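Local coordinates for RNA-binding protein RO60 (Deinococcus radiodurans, PDB 2NVO) that binds several small RNAs that accumulate during recovery from ultraviolet irradiation and contributes to the resistance of the bacterium to ultraviolet light, at residues A[82-87]-A[107-112]. Sequence-based numbering, arbitrary orientation.
Sequences LALRVT and ALIAKT
Two successive helices of the horseshoe-shaped TROVE domain, built from HEAT-like helical repeats, meet here where Ile109 of helix 100-112 reaches across to Ala83 and Leu84 of helix 80-93. The contact is small, with 128 Å² buried, and its side chains meet through apolar groups alone. It rests on a single methyl group, Ile109 CD1, which lies 3.7 Å from Ala83 CB and 3.9 Å from Leu84 CB. The same methyl touches the backbone of the facing helix, 3.5 Å from Leu84 N, so the end of the isoleucine lies against the peptide link between Ala83 and Leu84, as well as their side chains. Ile109 is stretched out to do this: CG1 stands anti to the carbonyl carbon (chi1 -56°) and CD1 continues the line away from the helix (chi2 172°). The small side chain of Ala83 probably helps the tip come this near the backbone; the nearest CA atoms, those of Leu84 and Ile109, are 7.3 Å apart. Leu84 passes the isoleucine with its CB and CG beside the tip.

One turn on from Ala83, Thr87 folds its hydroxyl back onto its own helix, and OG1 donates to Ala83 O at 2.8 Å, so the buried hydroxyl finds its acceptor within its own helix. That carbonyl also receives Thr87 N, the two donors arriving from opposite faces of its plane. Thr112 OG1 repeats the pattern on the second helix, giving its proton to Leu108 O.

Helix 116-129 packs against both partners, Ala121 touching Leu84 and Ala122 touching Ile109, while helix 40-50 lies against Val86 and Thr87 and helix 133-143 against Ala107 and Lys111.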
loop_
_atom_site.group_PDB
_atom_site.type_symbol
_atom_site.label_atom_id
_atom_site.label_comp_id
_atom_site.label_asym_id
_atom_site.label_seq_id
_atom_site.Cartn_x
_atom_site.Cartn_y
_atom_site.Cartn_z
ATOM N N LEU A 82 14.861 22.890 1.811
ATOM C CA LEU A 82 13.664 22.511 2.543
ATOM C C LEU A 82 12.947 21.376 1.806
ATOM O O LEU A 82 12.386 20.480 2.433
ATOM C CB LEU A 82 12.745 23.714 2.802
ATOM C CG LEU A 82 11.376 23.838 2.134
ATOM C CD1 LEU A 82 10.358 24.350 3.123
ATOM C CD2 LEU A 82 11.431 24.740 0.921
ATOM N N ALA A 83 12.987 21.413 0.476
ATOM C CA ALA A 83 12.469 20.313 -0.331
ATOM C C ALA A 83 13.064 19.014 0.189
ATOM O O ALA A 83 12.364 18.024 0.368
ATOM C CB ALA A 83 12.824 20.514 -1.796
ATOM N N LEU A 84 14.364 19.043 0.465
ATOM C CA LEU A 84 15.091 17.871 0.933
ATOM C C LEU A 84 14.725 17.505 2.373
ATOM O O LEU A 84 14.593 16.327 2.704
ATOM C CB LEU A 84 16.590 18.135 0.851
ATOM C CG LEU A 84 17.533 17.027 0.380
ATOM C CD1 LEU A 84 18.899 17.202 1.036
ATOM C CD2 LEU A 84 16.983 15.645 0.666
ATOM N N ARG A 85 14.588 18.509 3.235
ATOM C CA ARG A 85 14.236 18.249 4.626
ATOM C C ARG A 85 12.824 17.668 4.722
ATOM O O ARG A 85 12.590 16.704 5.449
ATOM C CB ARG A 85 14.357 19.523 5.472
ATOM C CG ARG A 85 13.523 19.511 6.751
ATOM C CD ARG A 85 13.776 20.754 7.608
ATOM N NE ARG A 85 13.855 21.974 6.806
ATOM C CZ ARG A 85 12.832 22.795 6.584
ATOM N NH1 ARG A 85 11.640 22.533 7.107
ATOM N NH2 ARG A 85 13.003 23.879 5.835
ATOM N N VAL A 86 11.896 18.264 3.979
ATOM C CA VAL A 86 10.525 17.772 3.889
ATOM C C VAL A 86 10.517 16.314 3.410
ATOM O O VAL A 86 9.836 15.459 3.977
ATOM C CB VAL A 86 9.680 18.662 2.940
ATOM C CG1 VAL A 86 8.269 18.115 2.790
ATOM C CG2 VAL A 86 9.644 20.100 3.442
ATOM N N THR A 87 11.303 16.032 2.379
ATOM C CA THR A 87 11.364 14.693 1.805
ATOM C C THR A 87 11.893 13.657 2.786
ATOM O O THR A 87 11.353 12.559 2.877
ATOM C CB THR A 87 12.176 14.675 0.487
ATOM O OG1 THR A 87 11.491 15.457 -0.481
ATOM C CG2 THR A 87 12.327 13.266 -0.055
ATOM N N ALA A 107 15.565 12.838 -6.859
ATOM C CA ALA A 107 16.242 12.969 -8.135
ATOM C C ALA A 107 16.308 14.421 -8.584
ATOM O O ALA A 107 17.361 14.882 -9.025
ATOM C CB ALA A 107 15.573 12.104 -9.204
ATOM N N LEU A 108 15.191 15.141 -8.483
ATOM C CA LEU A 108 15.134 16.531 -8.940
ATOM C C LEU A 108 16.146 17.402 -8.200
ATOM O O LEU A 108 16.877 18.182 -8.810
ATOM C CB LEU A 108 13.729 17.126 -8.767
ATOM C CG LEU A 108 12.601 16.656 -9.683
ATOM C CD1 LEU A 108 11.239 17.096 -9.136
ATOM C CD2 LEU A 108 12.810 17.179 -11.100
ATOM N N ILE A 109 16.165 17.279 -6.880
ATOM C CA ILE A 109 17.119 18.012 -6.064
ATOM C C ILE A 109 18.551 17.606 -6.434
ATOM O O ILE A 109 19.371 18.447 -6.811
ATOM C CB ILE A 109 16.879 17.760 -4.567
ATOM C CG1 ILE A 109 15.443 18.120 -4.177
ATOM C CG2 ILE A 109 17.886 18.554 -3.727
ATOM C CD1 ILE A 109 15.087 17.719 -2.746
ATOM N N ALA A 110 18.831 16.312 -6.354
ATOM C CA ALA A 110 20.160 15.787 -6.627
ATOM C C ALA A 110 20.682 16.201 -7.996
ATOM O O ALA A 110 21.872 16.484 -8.147
ATOM C CB ALA A 110 20.175 14.262 -6.492
ATOM N N LYS A 111 19.796 16.248 -8.987
ATOM C CA LYS A 111 20.222 16.463 -10.365
ATOM C C LYS A 111 20.124 17.911 -10.823
ATOM O O LYS A 111 20.881 18.329 -11.688
ATOM C CB LYS A 111 19.434 15.580 -11.336
ATOM C CG LYS A 111 19.588 14.084 -11.112
ATOM C CD LYS A 111 20.988 13.587 -11.410
ATOM C CE LYS A 111 21.365 13.800 -12.869
ATOM N NZ LYS A 111 22.535 12.968 -13.278
ATOM N N THR A 112 19.192 18.674 -10.265
ATOM C CA THR A 112 18.921 20.002 -10.807
ATOM C C THR A 112 18.856 21.149 -9.795
ATOM O O THR A 112 18.560 22.286 -10.169
ATOM C CB THR A 112 17.636 20.015 -11.666
ATOM O OG1 THR A 112 16.481 19.987 -10.819
ATOM C CG2 THR A 112 17.615 18.828 -12.622
#